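Local coordinates for protein Hep_Hag family (Burkholderia pseudomallei, PDB 3S6L) that probably helps the bacterium attach to host cells, forming a YadA-like head domain of the trimeric autotransporter adhesin BoaA, at residues T49-L54 against N63-L68; G69-A74 against V82-G87; A93-Q98 against S107-A112; L101-D106 against T115-N120. One frame throughout, in Å; residues are numbered along the deposited sequence.

Contact 1 of 4, residues T49-L54 against N63-L68. With ZN (zinc ion), chain Q.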
loop_
_atom_site.group_PDB
_atom_site.type_symbol
_atom_site.label_atom_id
_atom_site.label_comp_id
_atom_site.label_asym_id
_atom_site.label_seq_id
_atom_site.Cartn_x
_atom_site.Cartn_y
_atom_site.Cartn_z
ATOM N N THR A 49 -17.011 8.808 -10.227
ATOM C CA THR A 49 -16.291 9.984 -10.734
ATOM C C THR A 49 -14.788 9.890 -10.369
ATOM O O THR A 49 -14.465 9.433 -9.282
ATOM C CB THR A 49 -16.893 11.283 -10.215
ATOM O OG1 THR A 49 -16.827 11.291 -8.775
ATOM C CG2 THR A 49 -18.371 11.417 -10.659
ATOM N N ASP A 50 -13.889 10.296 -11.279
ATOM C CA ASP A 50 -12.437 10.340 -11.009
ATOM C C ASP A 50 -11.908 8.941 -10.633
ATOM O O ASP A 50 -11.069 8.780 -9.750
ATOM C CB ASP A 50 -12.107 11.388 -9.914
ATOM C CG ASP A 50 -12.458 12.852 -10.334
ATOM O OD1 ASP A 50 -12.791 13.074 -11.508
ATOM O OD2 ASP A 50 -12.393 13.804 -9.506
ATOM N N ALA A 51 -12.402 7.918 -11.315
ATOM C CA ALA A 51 -12.175 6.552 -10.863
ATOM C C ALA A 51 -11.145 5.889 -11.758
ATOM O O ALA A 51 -11.026 6.255 -12.922
ATOM C CB ALA A 51 -13.489 5.760 -10.846
ATOM N N THR A 52 -10.407 4.923 -11.217
ATOM C CA THR A 52 -9.306 4.296 -11.958
ATOM C C THR A 52 -9.322 2.799 -11.710
ATOM O O THR A 52 -9.226 2.360 -10.567
ATOM C CB THR A 52 -7.949 4.868 -11.515
ATOM O OG1 THR A 52 -7.926 6.296 -11.706
ATOM C CG2 THR A 52 -6.794 4.221 -12.284
ATOM N N ALA A 53 -9.469 2.023 -12.778
ATOM C CA ALA A 53 -9.529 0.553 -12.704
ATOM C C ALA A 53 -8.478 -0.050 -13.622
ATOM O O ALA A 53 -8.383 0.314 -14.803
ATOM C CB ALA A 53 -10.921 0.044 -13.126
ATOM N N LEU A 54 -7.690 -0.974 -13.097
ATOM C CA LEU A 54 -6.710 -1.640 -13.924
ATOM C C LEU A 54 -6.798 -3.134 -13.648
ATOM O O LEU A 54 -6.775 -3.565 -12.481
ATOM C CB LEU A 54 -5.294 -1.134 -13.589
ATOM C CG LEU A 54 -4.189 -1.938 -14.267
ATOM C CD1 LEU A 54 -4.212 -1.567 -15.725
ATOM C CD2 LEU A 54 -2.805 -1.724 -13.668
ATOM N N ASN A 63 -17.006 6.803 -6.197
ATOM C CA ASN A 63 -16.462 8.085 -6.584
ATOM C C ASN A 63 -15.040 8.202 -5.963
ATOM O O ASN A 63 -14.820 7.805 -4.787
ATOM C CB ASN A 63 -17.411 9.213 -6.125
ATOM C CG ASN A 63 -18.754 9.219 -6.902
ATOM O OD1 ASN A 63 -18.870 8.709 -8.037
ATOM N ND2 ASN A 63 -19.760 9.828 -6.299
ATOM N N HIS A 64 -14.087 8.702 -6.747
ATOM C CA HIS A 64 -12.671 8.802 -6.311
ATOM C C HIS A 64 -12.083 7.436 -5.891
ATOM O O HIS A 64 -11.273 7.354 -4.979
ATOM C CB HIS A 64 -12.524 9.883 -5.216
ATOM C CG HIS A 64 -13.163 11.180 -5.606
ATOM N ND1 HIS A 64 -14.433 11.533 -5.203
ATOM C CD2 HIS A 64 -12.761 12.146 -6.466
ATOM C CE1 HIS A 64 -14.759 12.691 -5.750
ATOM N NE2 HIS A 64 -13.773 13.071 -6.541
ATOM N N SER A 65 -12.516 6.373 -6.557
ATOM C CA SER A 65 -12.056 5.028 -6.191
ATOM C C SER A 65 -10.965 4.533 -7.136
ATOM O O SER A 65 -10.851 5.008 -8.274
ATOM C CB SER A 65 -13.215 4.031 -6.137
ATOM O OG SER A 65 -13.765 3.870 -7.438
ATOM N N THR A 66 -10.144 3.615 -6.634
ATOM C CA THR A 66 -9.029 3.107 -7.394
ATOM C C THR A 66 -8.975 1.581 -7.206
ATOM O O THR A 66 -8.857 1.078 -6.093
ATOM C CB THR A 66 -7.719 3.815 -6.944
ATOM O OG1 THR A 66 -7.881 5.227 -7.107
ATOM C CG2 THR A 66 -6.534 3.360 -7.738
ATOM N N ALA A 67 -9.111 0.839 -8.283
ATOM C CA ALA A 67 -9.116 -0.623 -8.158
ATOM C C ALA A 67 -8.081 -1.220 -9.098
ATOM O O ALA A 67 -8.205 -1.111 -10.303
ATOM C CB ALA A 67 -10.541 -1.192 -8.435
ATOM N N LEU A 68 -7.028 -1.817 -8.551
ATOM C CA LEU A 68 -5.882 -2.223 -9.402
ATOM C C LEU A 68 -5.532 -3.657 -9.085
ATOM O O LEU A 68 -5.154 -3.963 -7.958
ATOM C CB LEU A 68 -4.669 -1.326 -9.150
ATOM C CG LEU A 68 -4.905 0.188 -9.017
ATOM C CD1 LEU A 68 -3.603 0.896 -8.591
ATOM C CD2 LEU A 68 -5.436 0.778 -10.328
HETATM ZN ZN ZN Q . -13.661 14.731 -7.880
HETATM O O HOH W 1 -8.740 7.254 -9.198
HETATM O O HOH W 2 -14.685 16.140 -6.234
HETATM O O HOH W 3 -11.659 15.503 -7.035
#
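T52 and L54 meet S65, T66, A67 and L68 at the closely packed end, whereas D50 and H64 converge on a zinc ion at the watery end. Strands 52-54 and 66-68 run parallel, their axes 4.7 Å apart. T52 O takes the N-H of A67 at 2.7 Å, and A67 O takes that of L54 at 2.8 Å. T52, L54, T66 and L68 line one face, where CD2 of L68 rests on CB of L54 at 3.8 Å. Leucines suit this face because it turns to the other subunits: L68 packs on L54 of the second subunit and L68 of the third, and L54 on T52 of the third. At the start of the strands, on the same face, water 1 gives a hydrogen to D50 O and receives one each from the hydroxyls of T52 and T66. On the other face, A53 and A67 meet S58 and S72, so small methyls fit. Such coils, stacked 14 residues apart, form the left-handed beta-roll of YadA-like heads. The open side begins with T49 N, which binds N63 OD1 at 2.9 Å, the donor tilted 31° from the carbonyl plane, and H64 N reaches T49 O. CG of H64 stands anti to its carbonyl carbon (chi1 -50°), and the ring end nears segment 49-54 although CB points away. D50 and H64 lie side by side, the carboxylate turned 74° from the imidazole. Zinc is held by D50 OD2 at 2.3 Å, H64 NE2 at 2.1 Å and waters 2 and 3, while T49 OG1 lies over one face of the H64 ring.

Contact 2 of 4, residues G69-A74 against V82-G87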
loop_
_atom_site.group_PDB
_atom_site.type_symbol
_atom_site.label_atom_id
_atom_site.label_comp_id
_atom_site.label_asym_id
_atom_site.label_seq_id
_atom_site.Cartn_x
_atom_site.Cartn_y
_atom_site.Cartn_z
ATOM N N GLY A 69 -5.678 -4.529 -10.070
ATOM C CA GLY A 69 -5.500 -5.950 -9.865
ATOM C C GLY A 69 -6.693 -6.669 -10.447
ATOM O O GLY A 69 -7.801 -6.112 -10.459
ATOM N N GLN A 70 -6.469 -7.891 -10.939
ATOM C CA GLN A 70 -7.527 -8.671 -11.561
ATOM C C GLN A 70 -8.642 -8.924 -10.531
ATOM O O GLN A 70 -8.380 -9.334 -9.389
ATOM C CB GLN A 70 -6.972 -9.995 -12.131
ATOM C CG GLN A 70 -7.916 -10.757 -13.068
ATOM C CD GLN A 70 -8.932 -11.679 -12.324
ATOM O OE1 GLN A 70 -8.676 -12.125 -11.207
ATOM N NE2 GLN A 70 -10.085 -11.937 -12.955
ATOM N N ALA A 71 -9.873 -8.651 -10.937
ATOM C CA ALA A 71 -11.027 -8.826 -10.076
ATOM C C ALA A 71 -10.976 -7.973 -8.805
ATOM O O ALA A 71 -11.670 -8.269 -7.873
ATOM C CB ALA A 71 -11.292 -10.370 -9.746
ATOM N N SER A 72 -10.193 -6.895 -8.758
ATOM C CA SER A 72 -10.266 -6.032 -7.564
ATOM C C SER A 72 -11.546 -5.188 -7.592
ATOM O O SER A 72 -12.149 -4.997 -8.652
ATOM C CB SER A 72 -9.034 -5.147 -7.436
ATOM O OG SER A 72 -8.842 -4.408 -8.622
ATOM N N SER A 73 -11.954 -4.679 -6.442
ATOM C CA SER A 73 -13.179 -3.887 -6.373
ATOM C C SER A 73 -13.017 -2.776 -5.347
ATOM O O SER A 73 -12.525 -3.008 -4.233
ATOM C CB SER A 73 -14.367 -4.790 -5.992
ATOM O OG SER A 73 -15.558 -4.017 -5.935
ATOM N N ALA A 74 -13.380 -1.567 -5.742
ATOM C CA ALA A 74 -13.364 -0.408 -4.860
ATOM C C ALA A 74 -14.679 0.311 -5.083
ATOM O O ALA A 74 -14.766 1.154 -5.962
ATOM C CB ALA A 74 -12.184 0.521 -5.195
ATOM N N VAL A 82 -5.998 -2.589 -3.962
ATOM C CA VAL A 82 -4.827 -2.906 -4.787
ATOM C C VAL A 82 -4.336 -4.327 -4.454
ATOM O O VAL A 82 -3.934 -4.619 -3.299
ATOM C CB VAL A 82 -3.681 -1.837 -4.623
ATOM C CG1 VAL A 82 -2.392 -2.268 -5.308
ATOM C CG2 VAL A 82 -4.110 -0.468 -5.142
ATOM N N GLY A 83 -4.374 -5.200 -5.468
ATOM C CA GLY A 83 -4.050 -6.609 -5.313
ATOM C C GLY A 83 -5.117 -7.424 -6.025
ATOM O O GLY A 83 -6.283 -7.004 -6.120
ATOM N N GLN A 84 -4.738 -8.585 -6.552
ATOM C CA GLN A 84 -5.731 -9.438 -7.182
ATOM C C GLN A 84 -6.849 -9.728 -6.162
ATOM O O GLN A 84 -6.594 -10.052 -4.989
ATOM C CB GLN A 84 -5.113 -10.721 -7.754
ATOM C CG GLN A 84 -6.091 -11.553 -8.620
ATOM C CD GLN A 84 -7.087 -12.377 -7.786
ATOM O OE1 GLN A 84 -6.794 -12.756 -6.649
ATOM N NE2 GLN A 84 -8.275 -12.625 -8.341
ATOM N N GLY A 85 -8.092 -9.594 -6.608
ATOM C CA GLY A 85 -9.230 -9.904 -5.743
ATOM C C GLY A 85 -9.324 -9.059 -4.468
ATOM O O GLY A 85 -10.040 -9.442 -3.554
ATOM N N ALA A 86 -8.642 -7.909 -4.418
ATOM C CA ALA A 86 -8.724 -7.036 -3.254
ATOM C C ALA A 86 -10.022 -6.255 -3.272
ATOM O O ALA A 86 -10.528 -5.936 -4.328
ATOM C CB ALA A 86 -7.536 -6.071 -3.193
ATOM N N GLY A 87 -10.541 -5.937 -2.091
ATOM C CA GLY A 87 -11.832 -5.292 -1.975
ATOM C C GLY A 87 -11.864 -4.132 -0.989
ATOM O O GLY A 87 -11.355 -4.222 0.115
HETATM O O HOH W 4 -12.927 -7.929 -5.059
#
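Q70 and Q84 lie side by side and point the same way, joined through their carboxamides. Q84 NE2 gives a hydrogen to Q70 OE1 at 2.9 Å, and the two amide planes are only 4° apart. Each CG stands anti to its backbone N (chi1 -167° in Q70), and a bend at chi2 then turns CD. The row continues through Q56, which receives from Q70 NE2, and Q98, which gives to Q84 OE1. Glutamine suits such an amide ladder because its side chain both donates and accepts. The backbone bonds keep the same spacing: G85 N to Q70 O and S73 N to A86 O, each 2.8 Å long. These segments are successive coils of the left-handed beta-roll, each rounding a corner through a type II beta turn, from G69 to S72 and from G83 to A86. Within the first turn, G69 O is gripped twice from one face of its plane, by S72 N and by S72 OG, the hydroxyl at 2.7 Å. Glycine is called for at G69 and G83 because at phi near 130° a CB would be jammed against the preceding carbonyl oxygen; at G69 it would also run into G83 O. Among the weaker contacts, S72 CA directs its hydrogen at A86 O, and G87 CA does likewise to S73 O, 3.3 Å away. Water 4 donates to both A71 O and A86 O, bridging the turns.

Contact 3 of 4, residues A93-Q98 against S107-A112. With ZN (zinc ion), chain R.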
loop_
_atom_site.group_PDB
_atom_site.type_symbol
_atom_site.label_atom_id
_atom_site.label_comp_id
_atom_site.label_asym_id
_atom_site.label_seq_id
_atom_site.Cartn_x
_atom_site.Cartn_y
_atom_site.Cartn_z
ATOM N N ALA A 93 -12.086 3.598 2.582
ATOM C CA ALA A 93 -11.408 2.323 2.839
ATOM C C ALA A 93 -10.279 2.055 1.854
ATOM O O ALA A 93 -10.422 2.346 0.652
ATOM C CB ALA A 93 -12.389 1.179 2.829
ATOM N N SER A 94 -9.171 1.481 2.365
ATOM C CA SER A 94 -7.991 1.185 1.563
ATOM C C SER A 94 -7.472 -0.214 1.841
ATOM O O SER A 94 -7.137 -0.545 3.000
ATOM C CB SER A 94 -6.871 2.200 1.855
ATOM O OG SER A 94 -7.341 3.536 1.781
ATOM N N ALA A 95 -7.401 -1.035 0.785
ATOM C CA ALA A 95 -6.955 -2.427 0.902
ATOM C C ALA A 95 -5.777 -2.665 -0.028
ATOM O O ALA A 95 -5.832 -2.362 -1.218
ATOM C CB ALA A 95 -8.077 -3.364 0.577
ATOM N N PHE A 96 -4.711 -3.209 0.544
ATOM C CA PHE A 96 -3.482 -3.537 -0.153
ATOM C C PHE A 96 -3.109 -4.994 0.099
ATOM O O PHE A 96 -2.915 -5.418 1.250
ATOM C CB PHE A 96 -2.333 -2.633 0.299
ATOM C CG PHE A 96 -1.026 -2.928 -0.426
ATOM C CD1 PHE A 96 -0.865 -2.587 -1.790
ATOM C CD2 PHE A 96 0.023 -3.588 0.223
ATOM C CE1 PHE A 96 0.331 -2.894 -2.493
ATOM C CE2 PHE A 96 1.211 -3.881 -0.460
ATOM C CZ PHE A 96 1.371 -3.532 -1.822
ATOM N N GLY A 97 -2.999 -5.757 -0.987
ATOM C CA GLY A 97 -2.533 -7.114 -0.901
ATOM C C GLY A 97 -3.581 -8.010 -1.513
ATOM O O GLY A 97 -4.772 -7.661 -1.508
ATOM N N GLN A 98 -3.154 -9.153 -2.039
ATOM C CA GLN A 98 -4.079 -10.042 -2.710
ATOM C C GLN A 98 -5.182 -10.476 -1.727
ATOM O O GLN A 98 -4.864 -10.880 -0.594
ATOM C CB GLN A 98 -3.308 -11.258 -3.284
ATOM C CG GLN A 98 -4.114 -12.120 -4.273
ATOM C CD GLN A 98 -4.736 -13.329 -3.588
ATOM O OE1 GLN A 98 -4.102 -13.914 -2.705
ATOM N NE2 GLN A 98 -5.973 -13.726 -3.995
ATOM N N SER A 107 -11.506 2.261 7.023
ATOM C CA SER A 107 -10.641 1.158 7.407
ATOM C C SER A 107 -9.466 0.999 6.421
ATOM O O SER A 107 -9.495 1.516 5.324
ATOM C CB SER A 107 -11.458 -0.139 7.513
ATOM O OG SER A 107 -11.879 -0.560 6.221
ATOM N N THR A 108 -8.446 0.255 6.824
ATOM C CA THR A 108 -7.232 0.144 6.052
ATOM C C THR A 108 -6.716 -1.254 6.285
ATOM O O THR A 108 -6.438 -1.642 7.440
ATOM C CB THR A 108 -6.180 1.210 6.509
ATOM O OG1 THR A 108 -6.774 2.515 6.455
ATOM C CG2 THR A 108 -4.939 1.187 5.631
ATOM N N ALA A 109 -6.644 -2.026 5.204
ATOM C CA ALA A 109 -6.207 -3.423 5.253
ATOM C C ALA A 109 -4.933 -3.569 4.460
ATOM O O ALA A 109 -4.952 -3.390 3.231
ATOM C CB ALA A 109 -7.300 -4.366 4.694
ATOM N N LEU A 110 -3.842 -3.915 5.150
ATOM C CA LEU A 110 -2.498 -3.967 4.554
ATOM C C LEU A 110 -1.859 -5.349 4.691
ATOM O O LEU A 110 -1.323 -5.699 5.748
ATOM C CB LEU A 110 -1.623 -2.889 5.219
ATOM C CG LEU A 110 -2.170 -1.454 5.095
ATOM C CD1 LEU A 110 -1.420 -0.533 6.004
ATOM C CD2 LEU A 110 -2.096 -0.936 3.683
ATOM N N GLY A 111 -1.945 -6.159 3.646
ATOM C CA GLY A 111 -1.422 -7.527 3.690
ATOM C C GLY A 111 -2.393 -8.519 3.060
ATOM O O GLY A 111 -3.623 -8.338 3.133
ATOM N N ALA A 112 -1.844 -9.562 2.442
ATOM C CA ALA A 112 -2.652 -10.549 1.717
ATOM C C ALA A 112 -3.677 -11.160 2.659
ATOM O O ALA A 112 -3.320 -11.586 3.756
ATOM C CB ALA A 112 -1.759 -11.644 1.130
HETATM ZN ZN ZN R . -4.527 -15.773 -1.851
HETATM O O HOH W 5 -8.280 4.040 4.409
#
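F96 meets L110 at the base of its side chain, CB lying 3.8 Å from L110 CD2, while the flat phenyl ring leads away from segment 107-112. Its CG stands anti to the backbone N, beside the carbonyl carbon (chi1 -179°). F96 also packs on A95 of the third subunit. In the other flat group, the carboxamide of Q98, the oxygen and nitrogen are used differently: OE1 binds a zinc ion at 2.1 Å, and NE2 gives a hydrogen to Q84 OE1. H113 supplies the second protein ligand of that zinc. Strands 94-96 and 108-110 lie parallel, their directions only 5° apart, as neighbouring coils of the left-handed beta-roll that makes up the YadA-like head. Their bonds alternate along the ladder: A109 N to S94 O, F96 N to A109 O and G111 N to F96 O, the last 2.7 Å long and nearly straight. A95 and A109 point to the face that meets A102, where methyls permit the opposing strand to come close. S94, T108, F96 and L110 point the other way, and L110 packs on the L110 of both other subunits. Near the start of the strands, water 5 donates to S94 OG and S107 O, and S107 OG is held by G104 O. Past the other end the chain turns at G97 and G111, whose phi values near 130° would jam a CB against the preceding carbonyl oxygen; a CB on G97 would also overlap A112 N. Beyond it, CB of A112 touches Q98 O at 3.6 Å.

Contact 4 of 4, residues L101-D106 against T115-N120. With ZN (zinc ion), chain T.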
loop_
_atom_site.group_PDB
_atom_site.type_symbol
_atom_site.label_atom_id
_atom_site.label_comp_id
_atom_site.label_asym_id
_atom_site.label_seq_id
_atom_site.Cartn_x
_atom_site.Cartn_y
_atom_site.Cartn_z
ATOM N N LEU A 101 -9.284 -7.099 2.313
ATOM C CA LEU A 101 -10.624 -6.478 2.336
ATOM C C LEU A 101 -10.671 -5.386 3.407
ATOM O O LEU A 101 -10.389 -5.652 4.569
ATOM C CB LEU A 101 -11.737 -7.509 2.571
ATOM C CG LEU A 101 -13.172 -6.980 2.719
ATOM C CD1 LEU A 101 -13.749 -6.477 1.370
ATOM C CD2 LEU A 101 -14.107 -8.049 3.342
ATOM N N ALA A 102 -10.962 -4.159 2.998
ATOM C CA ALA A 102 -11.140 -3.081 3.941
ATOM C C ALA A 102 -12.605 -2.689 3.779
ATOM O O ALA A 102 -12.960 -1.954 2.856
ATOM C CB ALA A 102 -10.200 -1.905 3.596
ATOM N N SER A 103 -13.452 -3.209 4.661
ATOM C CA SER A 103 -14.890 -3.064 4.476
ATOM C C SER A 103 -15.478 -2.031 5.427
ATOM O O SER A 103 -16.484 -1.465 5.116
ATOM C CB SER A 103 -15.605 -4.401 4.636
ATOM O OG SER A 103 -15.297 -4.904 5.906
ATOM N N GLY A 104 -14.843 -1.808 6.582
ATOM C CA GLY A 104 -15.284 -0.786 7.534
ATOM C C GLY A 104 -15.139 0.603 6.926
ATOM O O GLY A 104 -14.238 0.851 6.097
ATOM N N THR A 105 -16.043 1.507 7.301
ATOM C CA THR A 105 -15.830 2.934 7.004
ATOM C C THR A 105 -14.445 3.343 7.521
ATOM O O THR A 105 -14.108 3.075 8.679
ATOM C CB THR A 105 -16.938 3.777 7.686
ATOM O OG1 THR A 105 -18.210 3.391 7.134
ATOM C CG2 THR A 105 -16.718 5.287 7.501
ATOM N N ASP A 106 -13.629 3.971 6.667
ATOM C CA ASP A 106 -12.347 4.528 7.107
ATOM C C ASP A 106 -11.391 3.458 7.599
ATOM O O ASP A 106 -10.555 3.710 8.488
ATOM C CB ASP A 106 -12.573 5.573 8.223
ATOM C CG ASP A 106 -13.093 6.887 7.687
ATOM O OD1 ASP A 106 -12.912 7.173 6.488
ATOM O OD2 ASP A 106 -13.679 7.649 8.480
ATOM N N THR A 115 -8.178 -8.387 6.776
ATOM C CA THR A 115 -9.566 -7.912 6.786
ATOM C C THR A 115 -9.680 -6.796 7.838
ATOM O O THR A 115 -9.453 -7.025 9.030
ATOM C CB THR A 115 -10.600 -9.064 7.112
ATOM O OG1 THR A 115 -10.456 -10.149 6.169
ATOM C CG2 THR A 115 -12.083 -8.549 7.083
ATOM N N ALA A 116 -9.962 -5.587 7.388
ATOM C CA ALA A 116 -10.227 -4.478 8.301
ATOM C C ALA A 116 -11.715 -4.225 8.229
ATOM O O ALA A 116 -12.202 -3.526 7.317
ATOM C CB ALA A 116 -9.446 -3.237 7.933
ATOM N N ALA A 117 -12.426 -4.811 9.193
ATOM C CA ALA A 117 -13.865 -4.901 9.112
ATOM C C ALA A 117 -14.582 -3.813 9.905
ATOM O O ALA A 117 -15.633 -3.352 9.498
ATOM C CB ALA A 117 -14.336 -6.315 9.545
ATOM N N ALA A 118 -14.018 -3.421 11.046
ATOM C CA ALA A 118 -14.673 -2.482 11.966
ATOM C C ALA A 118 -14.429 -1.048 11.481
ATOM O O ALA A 118 -13.425 -0.815 10.828
ATOM C CB ALA A 118 -14.147 -2.676 13.386
ATOM N N PRO A 119 -15.343 -0.093 11.782
ATOM C CA PRO A 119 -15.111 1.311 11.371
ATOM C C PRO A 119 -13.825 1.838 11.972
ATOM O O PRO A 119 -13.536 1.540 13.130
ATOM C CB PRO A 119 -16.287 2.068 11.993
ATOM C CG PRO A 119 -16.861 1.091 13.068
ATOM C CD PRO A 119 -16.641 -0.261 12.464
ATOM N N ASN A 120 -13.045 2.583 11.185
ATOM C CA ASN A 120 -11.879 3.285 11.689
ATOM C C ASN A 120 -10.768 2.360 12.206
ATOM O O ASN A 120 -9.950 2.757 13.060
ATOM C CB ASN A 120 -12.297 4.302 12.779
ATOM C CG ASN A 120 -11.340 5.485 12.874
ATOM O OD1 ASN A 120 -10.892 6.037 11.842
ATOM N ND2 ASN A 120 -11.016 5.888 14.117
HETATM ZN ZN ZN T . -14.728 8.470 5.636
HETATM O O HOH W 6 -16.848 8.710 5.557
#
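A116 O is gripped by two successive backbone N-H groups from the other coil, those of S103 and G104. The G104 bond, 3.2 Å long, is almost perfectly straight and lies in the carbonyl plane on a lone pair; S103 N, at 3.0 Å, is tilted 28° out of that plane. S107 OG, bonded chiefly to G104 O, also lies against this oxygen. Strands 101-102 and 115-116 are parallel rungs of the second, shorter sheet of the left-handed beta-roll, and A116 N binds L101 O at 2.9 Å. A102 and A116 face inward on A109, where small side chains fit between the sheets, while L101 and T115 occupy the other, partly exposed face. G104 passes so near the neighbouring turn that a CB would overlap A118 O, which explains glycine there. The coils come together again at T105 O, which accepts from N120 N at 2.8 Å and also takes a CA-H contact from P119. D106 and N120 both have positive phi, a conformation that asparagine and aspartate tolerate well. The amide of N120 continues to N134 OD1 through ND2, and its backbone O binds R145 of the second subunit. In D106, CG stands anti to the carbonyl carbon, beside the backbone N (chi1 -76°), and OD1 binds a zinc ion at 2.4 Å, with water 6 on that ion at 2.1 Å.

In the fold
Contacts 1 and 3 each pair neighbouring strands of the same long sheet, whose face toward the other subunits carries leucines in contact 1 and F96 and L110 in contact 3; contact 3 is wholly buried. Contact 2 continues that stacking past the strand ends, where glycines and the glutamine row replace apolar side chains, and it touches both: L54 O meets G69 N, and V82 O meets G97 N. Contact 4, partly buried, belongs to the short sheet, its alanines packing against those of contact 3, the segments of the two alternating in sequence. Zinc appears where coils turn: at aspartate and histidine in contact 1, at aspartate in contact 4, and at glutamine, with H113, in contact 3.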